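M32 carboxypeptidase (Chitinophagaceae bacterium, PDB 7A03) probably removes amino acids one at a time from the carboxyl end of peptides, as a metal-dependent carboxypeptidase of the M32 family. Local coordinates at residues K384-N387 / D388-Q392; V398-D401 / T402-V405; Q407-H410 / W411-G414; F416-F419 / P420-S423. All coordinates share one frame; numbering follows the deposited sequence.

Interaction 1 of 4, residues K384-N387 / D388-Q392; sequences KTWN and DYYRQ
Trp386 turns one face of its indole toward the Tyr390 ring one helical turn on, an example of how an i to i+4 pair packs aromatics along a helix. The planes lie 17° from parallel, but the rings are slid apart and barely overlap: the CE1 corner of Tyr390 covers the indole, 3.3 Å from Trp386 NE1 and 3.4 Å from Trp386 CE2. In Trp386, chi1 -180° puts CG anti to the backbone N, and the indole lies beside the Tyr390 ring, both pointing the same way. An alanine here would probably leave that flank of Tyr390 without its flat neighbour and the ring freer to shift. The backbone repeats the spacing, with Tyr390 N giving a hydrogen bond to Trp386 O at 2.9 Å. Beside it, Thr385 CG2 meets the edge of the Tyr389 ring in plane, 3.8 Å from Tyr389 CE2. On the exposed side, the bent Lys384 chain brings NZ to Asp388 OD2 at 3.0 Å, a salt bridge whose hydrogen bond is weak. Tyr390 OH is hydrogen-bonded to His361 ND1 and Arg365 NH1 of helix 358-374, which anchors this buried face, while Trp386 also rests on Val405 and Gln407 of the following loop.

Interaction 2 of 4, residues V398-D401 / T402-V405; sequences VPND and TQGV
Asn400 OD1 takes two hydrogen bonds at the entrance to a type I beta turn that runs from Asp401 to Gly404, and so shows how one side-chain oxygen can organise a turn lying just after it. Thr402 OG1 donates at 2.9 Å from Asn400 OD1, well above the carbonyl plane, and Gln403 N donates at 3.1 Å to the same Asn400 OD1 from the opposite face, tilted 30° from that plane. The oxygen is thus gripped from both faces. A chi1 of 51° sets Asn400 CG between its backbone N and carbonyl carbon, folding the amide forward over the turn. A leucine in its place would probably leave Thr402 OG1 and Gln403 N without their shared acceptor and the turn less firmly set. The turn's own bond, Gly404 N to Asp401 O at 2.9 Å, is weak. Asp401 adds a second link: a water donates to Asp401 OD1 and accepts from Val405 N, joining the first residue of the turn to the residue just after it, while Asp401 OD2 is held by Tyr129 N. Farther out, the Pro399 ring crosses the Gln403 chain, with Pro399 CD 3.8 Å from Gln403 CB. On the helix side, Val398 also touches Asn387 of helix 382-394. Because Gly404 carries no side chain, Val398 CG1 can settle 3.7 Å from Gly404 CA.

Interaction 3 of 4, residues Q407-H410 / W411-G414; sequences QDIH and WSHG
From Ile409 to Gly414 the chain curls into a single helix-like turn, with helical torsions at 411-413 but no continuous helical bonding, in the long loop between helices 382-394 and 420-439. Ile409 supplies several of the contacts that hold it. Ser412 OG donates a hydrogen bond to Ile409 O (2.8 Å), in the carbonyl plane and on a lone pair. A chi1 of 76° tucks the Ser412 hydroxyl back against its own main chain, from where it can reach this earlier carbonyl. His413 N leans on two acceptors: it is bonded to His410 O at 3.0 Å, from above that carbonyl's plane, and weakly to Ile409 O. Gly414 N completes the turn with a bond to Trp411 O. Ile409 CG1 sits over one face of the His413 imidazole in a CH-pi contact, 4.0 Å from the ring centroid. On the same side, but out beyond the rim of the ring, Ile409 CD1 comes 3.5 Å from His413 NE2 and Ile409 CG2 3.7 Å from His413 CE1, so the aliphatic chain crosses the ring obliquely and probably limits its swing. His413 ND1 is hydrogen-bonded to a glycerol, probably from the crystallisation liquor. On the buried side, Trp411 stacks on Phe416 and gives its NE1 hydrogen to Glu369. A water near one face of the indole accepts from Trp411 N at 3.0 Å and donates, weakly, to Asp408 O.

Interaction 4 of 4, residues F416-F419 / P420-S423; sequences FGYF and PTYS
The first turn of helix 420-439 is stitched to the loop leading into it, a buried example of a helix start tied down by a preceding carbonyl. Tyr418 O accepts twice from Thr421: from OG1 at 2.7 Å, in the carbonyl plane, and from the backbone N at 3.0 Å, above that plane. With chi1 at 64°, Thr421 OG1 sits between its own N and carbonyl carbon, the rotamer that turns the hydroxyl back to this oxygen. Phe419 O then takes Tyr422 N at 3.0 Å. Pro420, with no N-H to give, sits at the junction, its CD 3.6 Å from Phe419 CB. Around these bonds three aromatic side chains gather. Tyr418 and Tyr422 meet obliquely, their planes at 49°, and Tyr422 CE2 lies in plane at the edge of the Tyr418 ring. Phe419 CD1 packs across Tyr422 CE2 at 3.8 Å. Tyr422 OH is hydrogen-bonded to His410 NE2, and Arg350 forms a cation-pi contact with the Tyr422 ring. This tyrosine also lies near, without touching, an HExxH pattern (His267, Glu268, His271), probably the metal site of the family although no metal is bound to it here, so this helix start probably lies close to the active site. Tyr418 CE1 approaches Tyr422 OH to 3.4 Å.

How the interactions relate
The four contacts come in series along one stretch of chain: interaction 1 inside helix 382-394, interactions 2 and 3 in the loop that follows, and interaction 4 where the chain enters helix 420-439. They run inward, their centres lying about 25, 24, 15 and 8 Å from the centre of the chain. Interactions 1 and 2 touch where Trp386 meets Gly404 and Val405, and Trp411 of interaction 3 packs on both Trp386 and Val405. Interactions 3 and 4, with centres about 12 Å apart, share a His410-Phe419 ring contact. Interaction 4 touches neither 1 nor 2; interaction 3 touches all three, and the loop thereby connects helix 382-394 with the interior, near the probable metal site.

Interaction 1 of 4, residues K384-N387 / D388-Q392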
ATOM      1  N   LYS A 384       5.397  14.939  21.911  1.00 27.48           N
ATOM      2  CA  LYS A 384       6.683  15.631  21.905  1.00 30.65           C
ATOM      3  C   LYS A 384       7.733  14.841  21.132  1.00 32.31           C
ATOM      4  O   LYS A 384       8.506  15.416  20.355  1.00 25.03           O
ATOM      5  CB  LYS A 384       7.153  15.903  23.337  1.00 32.79           C
ATOM      6  CG  LYS A 384       8.441  16.713  23.400  1.00 36.09           C
ATOM      7  CD  LYS A 384       9.280  16.392  24.621  1.00 40.75           C
ATOM      8  CE  LYS A 384      10.732  16.125  24.246  1.00 43.83           C
ATOM      9  NZ  LYS A 384      11.511  17.381  24.052  1.00 45.14           N
ATOM     10  N   THR A 385       7.773  13.522  21.337  1.00 30.48           N
ATOM     11  CA  THR A 385       8.700  12.670  20.597  1.00 24.13           C
ATOM     12  C   THR A 385       8.477  12.807  19.095  1.00 20.11           C
ATOM     13  O   THR A 385       9.427  13.005  18.318  1.00 22.81           O
ATOM     14  CB  THR A 385       8.472  11.221  21.036  1.00 27.01           C
ATOM     15  OG1 THR A 385       8.711  11.115  22.449  1.00 30.02           O
ATOM     16  CG2 THR A 385       9.389  10.277  20.292  1.00 23.18           C
ATOM     17  N   TRP A 386       7.216  12.686  18.681  1.00 21.70           N
ATOM     18  CA  TRP A 386       6.832  12.836  17.285  1.00 20.34           C
ATOM     19  C   TRP A 386       7.298  14.180  16.738  1.00 24.82           C
ATOM     20  O   TRP A 386       7.950  14.246  15.689  1.00 23.50           O
ATOM     21  CB  TRP A 386       5.310  12.712  17.198  1.00 20.41           C
ATOM     22  CG  TRP A 386       4.730  12.834  15.833  1.00 19.73           C
ATOM     23  CD1 TRP A 386       4.511  13.982  15.124  1.00 18.64           C
ATOM     24  CD2 TRP A 386       4.260  11.763  15.009  1.00 21.70           C
ATOM     25  NE1 TRP A 386       3.953  13.693  13.910  1.00 17.04           N
ATOM     26  CE2 TRP A 386       3.780  12.335  13.813  1.00 21.93           C
ATOM     27  CE3 TRP A 386       4.203  10.371  15.167  1.00 21.13           C
ATOM     28  CZ2 TRP A 386       3.258  11.567  12.775  1.00 19.23           C
ATOM     29  CZ3 TRP A 386       3.678   9.606  14.138  1.00 18.93           C
ATOM     30  CH2 TRP A 386       3.211  10.208  12.955  1.00 19.99           C
ATOM     31  N   ASN A 387       6.971  15.263  17.447  1.00 25.06           N
ATOM     32  CA  ASN A 387       7.312  16.594  16.961  1.00 26.19           C
ATOM     33  C   ASN A 387       8.818  16.773  16.841  1.00 22.98           C
ATOM     34  O   ASN A 387       9.296  17.396  15.885  1.00 23.23           O
ATOM     35  CB  ASN A 387       6.709  17.659  17.877  1.00 22.60           C
ATOM     36  CG  ASN A 387       5.188  17.584  17.944  1.00 23.87           C
ATOM     37  OD1 ASN A 387       4.545  16.834  17.202  1.00 23.39           O
ATOM     38  ND2 ASN A 387       4.607  18.368  18.843  1.00 27.22           N
ATOM     39  N   ASP A 388       9.586  16.235  17.802  1.00 19.50           N
ATOM     40  CA  ASP A 388      11.042  16.310  17.724  1.00 22.09           C
ATOM     41  C   ASP A 388      11.565  15.572  16.499  1.00 23.83           C
ATOM     42  O   ASP A 388      12.454  16.074  15.799  1.00 21.87           O
ATOM     43  CB  ASP A 388      11.668  15.740  18.997  1.00 23.05           C
ATOM     44  CG  ASP A 388      11.468  16.638  20.200  1.00 27.50           C
ATOM     45  OD1 ASP A 388      11.095  17.822  20.023  1.00 26.77           O
ATOM     46  OD2 ASP A 388      11.679  16.149  21.330  1.00 26.53           O
ATOM     47  N   TYR A 389      11.023  14.376  16.228  1.00 21.90           N
ATOM     48  CA  TYR A 389      11.423  13.634  15.033  1.00 22.96           C
ATOM     49  C   TYR A 389      11.136  14.444  13.773  1.00 22.13           C
ATOM     50  O   TYR A 389      11.976  14.540  12.861  1.00 19.37           O
ATOM     51  CB  TYR A 389      10.667  12.296  14.988  1.00 23.00           C
ATOM     52  CG  TYR A 389      11.392  11.108  15.606  1.00 24.28           C
ATOM     53  CD1 TYR A 389      12.459  10.503  14.956  1.00 22.46           C
ATOM     54  CD2 TYR A 389      10.991  10.582  16.829  1.00 25.10           C
ATOM     55  CE1 TYR A 389      13.117   9.416  15.515  1.00 25.86           C
ATOM     56  CE2 TYR A 389      11.646   9.494  17.396  1.00 21.57           C
ATOM     57  CZ  TYR A 389      12.708   8.919  16.731  1.00 23.79           C
ATOM     58  OH  TYR A 389      13.358   7.839  17.282  1.00 28.92           O
ATOM     59  N   TYR A 390       9.945  15.039  13.704  1.00 20.62           N
ATOM     60  CA  TYR A 390       9.587  15.815  12.524  1.00 16.80           C
ATOM     61  C   TYR A 390      10.503  17.020  12.347  1.00 20.11           C
ATOM     62  O   TYR A 390      10.911  17.338  11.223  1.00 22.10           O
ATOM     63  CB  TYR A 390       8.122  16.236  12.581  1.00 16.53           C
ATOM     64  CG  TYR A 390       7.245  15.280  11.814  1.00 15.82           C
ATOM     65  CD1 TYR A 390       6.978  14.014  12.307  1.00 20.45           C
ATOM     66  CD2 TYR A 390       6.705  15.634  10.581  1.00 19.62           C
ATOM     67  CE1 TYR A 390       6.175  13.115  11.599  1.00 19.99           C
ATOM     68  CE2 TYR A 390       5.910  14.746   9.859  1.00 17.20           C
ATOM     69  CZ  TYR A 390       5.638  13.486  10.385  1.00 16.17           C
ATOM     70  OH  TYR A 390       4.842  12.590   9.677  1.00 17.78           O
ATOM     71  N   ARG A 391      10.843  17.702  13.439  1.00 20.30           N
ATOM     72  CA  ARG A 391      11.725  18.852  13.294  1.00 23.34           C
ATOM     73  C   ARG A 391      13.125  18.416  12.890  1.00 23.21           C
ATOM     74  O   ARG A 391      13.755  19.047  12.032  1.00 23.89           O
ATOM     75  CB  ARG A 391      11.774  19.657  14.587  1.00 20.62           C
ATOM     76  CG  ARG A 391      12.633  20.894  14.471  1.00 25.10           C
ATOM     77  CD  ARG A 391      12.246  21.892  15.517  1.00 27.98           C
ATOM     78  NE  ARG A 391      12.920  23.167  15.332  1.00 25.86           N
ATOM     79  CZ  ARG A 391      12.799  24.178  16.181  1.00 25.49           C
ATOM     80  NH1 ARG A 391      12.032  24.035  17.254  1.00 26.69           N
ATOM     81  NH2 ARG A 391      13.430  25.322  15.963  1.00 28.29           N
ATOM     82  N   GLN A 392      13.629  17.342  13.499  1.00 20.46           N
ATOM     83  CA  GLN A 392      15.000  16.911  13.249  1.00 22.79           C
ATOM     84  C   GLN A 392      15.186  16.485  11.800  1.00 26.79           C
ATOM     85  O   GLN A 392      16.150  16.896  11.139  1.00 23.43           O
ATOM     86  CB  GLN A 392      15.357  15.766  14.199  1.00 24.37           C
ATOM     87  CG  GLN A 392      16.716  15.146  13.923  1.00 30.92           C
ATOM     88  CD  GLN A 392      17.043  13.999  14.856  1.00 39.20           C
ATOM     89  OE1 GLN A 392      16.326  13.743  15.826  1.00 45.04           O
ATOM     90  NE2 GLN A 392      18.132  13.299  14.565  1.00 40.37           N
TER

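Interaction 2 of 4, residues V398-D401 / T402-V405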
ATOM      1  N   VAL A 398       5.603  21.048  13.964  1.00 25.63           N
ATOM      2  CA  VAL A 398       4.232  20.581  14.157  1.00 25.25           C
ATOM      3  C   VAL A 398       3.434  21.579  14.991  1.00 24.92           C
ATOM      4  O   VAL A 398       3.814  21.871  16.134  1.00 24.48           O
ATOM      5  CB  VAL A 398       4.217  19.182  14.793  1.00 27.41           C
ATOM      6  CG1 VAL A 398       2.795  18.781  15.121  1.00 20.51           C
ATOM      7  CG2 VAL A 398       4.853  18.163  13.857  1.00 23.88           C
ATOM      8  N   PRO A 399       2.311  22.108  14.469  1.00 25.82           N
ATOM      9  CA  PRO A 399       1.597  23.187  15.166  1.00 24.76           C
ATOM     10  C   PRO A 399       0.536  22.702  16.146  1.00 29.94           C
ATOM     11  O   PRO A 399       0.180  23.425  17.080  1.00 29.83           O
ATOM     12  CB  PRO A 399       0.964  23.972  14.012  1.00 25.41           C
ATOM     13  CG  PRO A 399       0.688  22.919  12.973  1.00 27.47           C
ATOM     14  CD  PRO A 399       1.806  21.907  13.098  1.00 27.18           C
ATOM     15  N   ASN A 400       0.011  21.500  15.930  1.00 27.90           N
ATOM     16  CA  ASN A 400      -0.957  20.895  16.834  1.00 29.80           C
ATOM     17  C   ASN A 400      -0.957  19.393  16.583  1.00 28.42           C
ATOM     18  O   ASN A 400      -0.318  18.900  15.649  1.00 27.72           O
ATOM     19  CB  ASN A 400      -2.354  21.497  16.648  1.00 28.28           C
ATOM     20  CG  ASN A 400      -2.797  21.493  15.202  1.00 35.67           C
ATOM     21  OD1 ASN A 400      -3.086  20.441  14.632  1.00 37.92           O
ATOM     22  ND2 ASN A 400      -2.852  22.676  14.598  1.00 36.74           N
ATOM     23  N   ASP A 401      -1.697  18.669  17.424  1.00 26.21           N
ATOM     24  CA  ASP A 401      -1.611  17.210  17.411  1.00 28.47           C
ATOM     25  C   ASP A 401      -2.287  16.576  16.196  1.00 27.69           C
ATOM     26  O   ASP A 401      -1.833  15.525  15.729  1.00 29.08           O
ATOM     27  CB  ASP A 401      -2.150  16.639  18.719  1.00 32.02           C
ATOM     28  CG  ASP A 401      -1.181  16.819  19.865  1.00 33.19           C
ATOM     29  OD1 ASP A 401       0.033  16.983  19.604  1.00 34.05           O
ATOM     30  OD2 ASP A 401      -1.626  16.802  21.034  1.00 31.68           O
ATOM     31  N   THR A 402      -3.364  17.167  15.670  1.00 23.15           N
ATOM     32  CA  THR A 402      -3.955  16.600  14.459  1.00 25.11           C
ATOM     33  C   THR A 402      -3.026  16.747  13.257  1.00 27.94           C
ATOM     34  O   THR A 402      -3.079  15.929  12.333  1.00 28.95           O
ATOM     35  CB  THR A 402      -5.346  17.178  14.173  1.00 29.65           C
ATOM     36  OG1 THR A 402      -5.265  18.598  14.019  1.00 33.06           O
ATOM     37  CG2 THR A 402      -6.310  16.847  15.306  1.00 33.49           C
ATOM     38  N   GLN A 403      -2.163  17.766  13.254  1.00 24.62           N
ATOM     39  CA  GLN A 403      -1.110  17.873  12.251  1.00 25.12           C
ATOM     40  C   GLN A 403       0.123  17.054  12.609  1.00 25.83           C
ATOM     41  O   GLN A 403       1.089  17.044  11.835  1.00 26.80           O
ATOM     42  CB  GLN A 403      -0.722  19.340  12.042  1.00 29.00           C
ATOM     43  CG  GLN A 403      -1.824  20.189  11.432  1.00 32.74           C
ATOM     44  CD  GLN A 403      -2.054  19.869   9.969  1.00 39.49           C
ATOM     45  OE1 GLN A 403      -1.153  20.011   9.140  1.00 47.45           O
ATOM     46  NE2 GLN A 403      -3.263  19.443   9.641  1.00 29.51           N
ATOM     47  N   GLY A 404       0.112  16.379  13.756  1.00 25.86           N
ATOM     48  CA  GLY A 404       1.234  15.596  14.218  1.00 22.96           C
ATOM     49  C   GLY A 404       0.870  14.152  14.486  1.00 22.91           C
ATOM     50  O   GLY A 404       0.452  13.438  13.574  1.00 22.66           O
ATOM     51  N   VAL A 405       0.980  13.738  15.753  1.00 25.17           N
ATOM     52  CA  VAL A 405       0.895  12.331  16.136  1.00 21.40           C
ATOM     53  C   VAL A 405      -0.483  11.720  15.905  1.00 24.06           C
ATOM     54  O   VAL A 405      -0.603  10.496  15.788  1.00 21.92           O
ATOM     55  CB  VAL A 405       1.383  12.156  17.589  1.00 25.94           C
ATOM     56  CG1 VAL A 405       0.409  12.805  18.572  1.00 24.22           C
ATOM     57  CG2 VAL A 405       1.586  10.694  17.916  1.00 18.81           C
TER
HETATM   58  O   HOH W   1       1.998  15.569  17.794  1.00 28.12           O

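Interaction 3 of 4, residues Q407-H410 / W411-G414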
ATOM      1  N   GLN A 407      -2.422  12.110  13.223  1.00 20.59           N
ATOM      2  CA  GLN A 407      -2.869  12.213  11.835  1.00 20.62           C
ATOM      3  C   GLN A 407      -3.286  10.868  11.246  1.00 19.07           C
ATOM      4  O   GLN A 407      -4.204  10.818  10.422  1.00 23.31           O
ATOM      5  CB  GLN A 407      -1.803  12.883  10.961  1.00 21.18           C
ATOM      6  CG  GLN A 407      -0.458  12.157  10.896  1.00 21.09           C
ATOM      7  CD  GLN A 407       0.550  12.912  10.029  1.00 20.26           C
ATOM      8  OE1 GLN A 407       0.698  12.622   8.846  1.00 20.02           O
ATOM      9  NE2 GLN A 407       1.224  13.900  10.617  1.00 21.70           N
ATOM     10  N   ASP A 408      -2.622   9.784  11.624  1.00 17.98           N
ATOM     11  CA  ASP A 408      -2.795   8.500  10.959  1.00 17.48           C
ATOM     12  C   ASP A 408      -3.563   7.540  11.856  1.00 18.59           C
ATOM     13  O   ASP A 408      -3.325   7.481  13.067  1.00 22.49           O
ATOM     14  CB  ASP A 408      -1.443   7.896  10.560  1.00 15.84           C
ATOM     15  CG  ASP A 408      -0.909   8.493   9.280  1.00 19.94           C
ATOM     16  OD1 ASP A 408      -1.734   8.885   8.430  1.00 18.91           O
ATOM     17  OD2 ASP A 408       0.330   8.564   9.113  1.00 18.09           O
ATOM     18  N   ILE A 409      -4.481   6.786  11.241  1.00 22.11           N
ATOM     19  CA  ILE A 409      -5.400   5.914  11.973  1.00 24.22           C
ATOM     20  C   ILE A 409      -4.788   4.581  12.367  1.00 23.94           C
ATOM     21  O   ILE A 409      -5.370   3.870  13.199  1.00 20.20           O
ATOM     22  CB  ILE A 409      -6.653   5.685  11.105  1.00 22.04           C
ATOM     23  CG1 ILE A 409      -7.844   5.219  11.954  1.00 23.26           C
ATOM     24  CG2 ILE A 409      -6.355   4.700   9.972  1.00 22.20           C
ATOM     25  CD1 ILE A 409      -9.179   5.235  11.186  1.00 27.64           C
ATOM     26  N   HIS A 410      -3.609   4.246  11.831  1.00 20.04           N
ATOM     27  CA  HIS A 410      -3.117   2.872  11.873  1.00 17.11           C
ATOM     28  C   HIS A 410      -3.045   2.340  13.297  1.00 20.47           C
ATOM     29  O   HIS A 410      -3.509   1.226  13.579  1.00 22.37           O
ATOM     30  CB  HIS A 410      -1.766   2.767  11.153  1.00 16.90           C
ATOM     31  CG  HIS A 410      -1.832   3.133   9.700  1.00 18.78           C
ATOM     32  ND1 HIS A 410      -2.279   4.361   9.259  1.00 21.01           N
ATOM     33  CD2 HIS A 410      -1.507   2.432   8.587  1.00 19.49           C
ATOM     34  CE1 HIS A 410      -2.230   4.399   7.939  1.00 19.42           C
ATOM     35  NE2 HIS A 410      -1.764   3.240   7.507  1.00 20.07           N
ATOM     36  N   TRP A 411      -2.501   3.139  14.219  1.00 16.21           N
ATOM     37  CA  TRP A 411      -2.282   2.663  15.578  1.00 21.46           C
ATOM     38  C   TRP A 411      -3.598   2.371  16.281  1.00 22.47           C
ATOM     39  O   TRP A 411      -3.698   1.393  17.030  1.00 23.42           O
ATOM     40  CB  TRP A 411      -1.454   3.676  16.366  1.00 19.72           C
ATOM     41  CG  TRP A 411      -0.033   3.781  15.870  1.00 22.51           C
ATOM     42  CD1 TRP A 411       0.625   2.886  15.078  1.00 17.46           C
ATOM     43  CD2 TRP A 411       0.897   4.822  16.154  1.00 20.99           C
ATOM     44  NE1 TRP A 411       1.910   3.317  14.832  1.00 18.32           N
ATOM     45  CE2 TRP A 411       2.104   4.499  15.494  1.00 21.93           C
ATOM     46  CE3 TRP A 411       0.831   6.000  16.901  1.00 19.02           C
ATOM     47  CZ2 TRP A 411       3.231   5.313  15.564  1.00 22.13           C
ATOM     48  CZ3 TRP A 411       1.951   6.806  16.967  1.00 21.37           C
ATOM     49  CH2 TRP A 411       3.128   6.462  16.299  1.00 18.86           C
ATOM     50  N   SER A 412      -4.625   3.198  16.043  1.00 21.24           N
ATOM     51  CA  SER A 412      -5.929   2.928  16.647  1.00 20.20           C
ATOM     52  C   SER A 412      -6.532   1.625  16.143  1.00 25.33           C
ATOM     53  O   SER A 412      -7.376   1.034  16.831  1.00 24.05           O
ATOM     54  CB  SER A 412      -6.889   4.105  16.428  1.00 20.90           C
ATOM     55  OG  SER A 412      -7.384   4.151  15.105  1.00 22.88           O
ATOM     56  N   HIS A 413      -6.110   1.156  14.972  1.00 23.18           N
ATOM     57  CA  HIS A 413      -6.578  -0.108  14.423  1.00 21.60           C
ATOM     58  C   HIS A 413      -5.762  -1.288  14.911  1.00 19.86           C
ATOM     59  O   HIS A 413      -6.106  -2.433  14.584  1.00 21.50           O
ATOM     60  CB  HIS A 413      -6.449  -0.102  12.902  1.00 18.69           C
ATOM     61  CG  HIS A 413      -7.508   0.678  12.194  1.00 21.75           C
ATOM     62  ND1 HIS A 413      -7.393   1.025  10.864  1.00 22.08           N
ATOM     63  CD2 HIS A 413      -8.715   1.144  12.602  1.00 22.13           C
ATOM     64  CE1 HIS A 413      -8.473   1.690  10.490  1.00 25.37           C
ATOM     65  NE2 HIS A 413      -9.289   1.775  11.525  1.00 22.11           N
ATOM     66  N   GLY A 414      -4.683  -1.034  15.647  1.00 22.43           N
ATOM     67  CA  GLY A 414      -3.762  -2.072  16.049  1.00 21.62           C
ATOM     68  C   GLY A 414      -2.767  -2.461  14.983  1.00 19.59           C
ATOM     69  O   GLY A 414      -2.128  -3.507  15.107  1.00 17.85           O
TER
HETATM   70  O   HOH W   2      -1.059   5.576  13.262  1.00 22.15           O

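Interaction 4 of 4, residues F416-F419 / P420-S423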
ATOM      1  N   PHE A 416       0.405  -2.255  13.802  1.00 16.39           N
ATOM      2  CA  PHE A 416       1.813  -2.007  14.084  1.00 17.75           C
ATOM      3  C   PHE A 416       2.644  -2.911  13.183  1.00 16.93           C
ATOM      4  O   PHE A 416       2.360  -4.107  13.056  1.00 17.38           O
ATOM      5  CB  PHE A 416       2.119  -2.291  15.563  1.00 17.95           C
ATOM      6  CG  PHE A 416       1.663  -1.194  16.496  1.00 17.19           C
ATOM      7  CD1 PHE A 416       0.316  -1.016  16.775  1.00 22.29           C
ATOM      8  CD2 PHE A 416       2.583  -0.320  17.063  1.00 21.24           C
ATOM      9  CE1 PHE A 416      -0.104  -0.009  17.629  1.00 27.22           C
ATOM     10  CE2 PHE A 416       2.169   0.689  17.917  1.00 24.77           C
ATOM     11  CZ  PHE A 416       0.829   0.850  18.191  1.00 22.99           C
ATOM     12  N   GLY A 417       3.693  -2.344  12.589  1.00 16.48           N
ATOM     13  CA  GLY A 417       4.474  -3.030  11.591  1.00 18.82           C
ATOM     14  C   GLY A 417       3.989  -2.820  10.171  1.00 16.89           C
ATOM     15  O   GLY A 417       4.551  -3.426   9.249  1.00 17.82           O
ATOM     16  N   TYR A 418       2.979  -1.968   9.967  1.00 14.65           N
ATOM     17  CA  TYR A 418       2.348  -1.731   8.674  1.00 12.74           C
ATOM     18  C   TYR A 418       3.078  -0.654   7.880  1.00 14.90           C
ATOM     19  O   TYR A 418       3.350  -0.821   6.686  1.00 15.47           O
ATOM     20  CB  TYR A 418       0.890  -1.304   8.909  1.00 20.92           C
ATOM     21  CG  TYR A 418      -0.009  -1.293   7.687  1.00 17.16           C
ATOM     22  CD1 TYR A 418       0.129  -0.334   6.693  1.00 16.91           C
ATOM     23  CD2 TYR A 418      -1.028  -2.228   7.553  1.00 19.07           C
ATOM     24  CE1 TYR A 418      -0.708  -0.324   5.584  1.00 19.86           C
ATOM     25  CE2 TYR A 418      -1.866  -2.226   6.454  1.00 19.28           C
ATOM     26  CZ  TYR A 418      -1.698  -1.283   5.475  1.00 23.14           C
ATOM     27  OH  TYR A 418      -2.538  -1.296   4.385  1.00 25.99           O
ATOM     28  N   PHE A 419       3.404   0.453   8.536  1.00 14.07           N
ATOM     29  CA  PHE A 419       3.948   1.597   7.814  1.00 12.96           C
ATOM     30  C   PHE A 419       5.145   1.279   6.913  1.00 13.03           C
ATOM     31  O   PHE A 419       5.196   1.822   5.790  1.00 12.92           O
ATOM     32  CB  PHE A 419       4.293   2.726   8.801  1.00 14.67           C
ATOM     33  CG  PHE A 419       3.109   3.532   9.260  1.00 15.16           C
ATOM     34  CD1 PHE A 419       2.354   4.265   8.355  1.00 13.49           C
ATOM     35  CD2 PHE A 419       2.778   3.591  10.609  1.00 15.90           C
ATOM     36  CE1 PHE A 419       1.254   5.025   8.791  1.00 17.32           C
ATOM     37  CE2 PHE A 419       1.698   4.347  11.045  1.00 14.54           C
ATOM     38  CZ  PHE A 419       0.937   5.068  10.137  1.00 13.75           C
ATOM     39  N   PRO A 420       6.124   0.451   7.314  1.00 13.24           N
ATOM     40  CA  PRO A 420       7.282   0.242   6.429  1.00 15.33           C
ATOM     41  C   PRO A 420       6.903  -0.248   5.040  1.00 16.65           C
ATOM     42  O   PRO A 420       7.623   0.059   4.077  1.00 16.27           O
ATOM     43  CB  PRO A 420       8.135  -0.786   7.188  1.00 15.49           C
ATOM     44  CG  PRO A 420       7.769  -0.598   8.612  1.00 17.61           C
ATOM     45  CD  PRO A 420       6.302  -0.248   8.607  1.00 13.44           C
ATOM     46  N   THR A 421       5.782  -0.976   4.903  1.00 14.66           N
ATOM     47  CA  THR A 421       5.416  -1.513   3.597  1.00 15.49           C
ATOM     48  C   THR A 421       5.238  -0.412   2.557  1.00 14.93           C
ATOM     49  O   THR A 421       5.547  -0.634   1.382  1.00 14.20           O
ATOM     50  CB  THR A 421       4.177  -2.410   3.677  1.00 14.53           C
ATOM     51  OG1 THR A 421       3.038  -1.642   4.082  1.00 16.38           O
ATOM     52  CG2 THR A 421       4.415  -3.545   4.660  1.00 20.52           C
ATOM     53  N   TYR A 422       4.779   0.780   2.961  1.00 13.79           N
ATOM     54  CA  TYR A 422       4.639   1.853   1.975  1.00 12.42           C
ATOM     55  C   TYR A 422       5.982   2.157   1.321  1.00 12.80           C
ATOM     56  O   TYR A 422       6.097   2.188   0.081  1.00 15.09           O
ATOM     57  CB  TYR A 422       4.070   3.127   2.608  1.00 12.43           C
ATOM     58  CG  TYR A 422       2.661   3.040   3.144  1.00 14.03           C
ATOM     59  CD1 TYR A 422       1.560   3.139   2.300  1.00 16.59           C
ATOM     60  CD2 TYR A 422       2.438   2.901   4.506  1.00 16.06           C
ATOM     61  CE1 TYR A 422       0.280   3.087   2.799  1.00 19.21           C
ATOM     62  CE2 TYR A 422       1.159   2.836   5.016  1.00 15.97           C
ATOM     63  CZ  TYR A 422       0.083   2.930   4.156  1.00 18.26           C
ATOM     64  OH  TYR A 422      -1.200   2.877   4.676  1.00 19.11           O
ATOM     65  N   SER A 423       7.025   2.332   2.142  1.00 12.91           N
ATOM     66  CA  SER A 423       8.339   2.614   1.582  1.00 14.09           C
ATOM     67  C   SER A 423       8.866   1.424   0.820  1.00 14.87           C
ATOM     68  O   SER A 423       9.442   1.595  -0.260  1.00 14.36           O
ATOM     69  CB  SER A 423       9.348   3.033   2.650  1.00 13.47           C
ATOM     70  OG  SER A 423       9.042   4.334   3.109  1.00 15.68           O
TER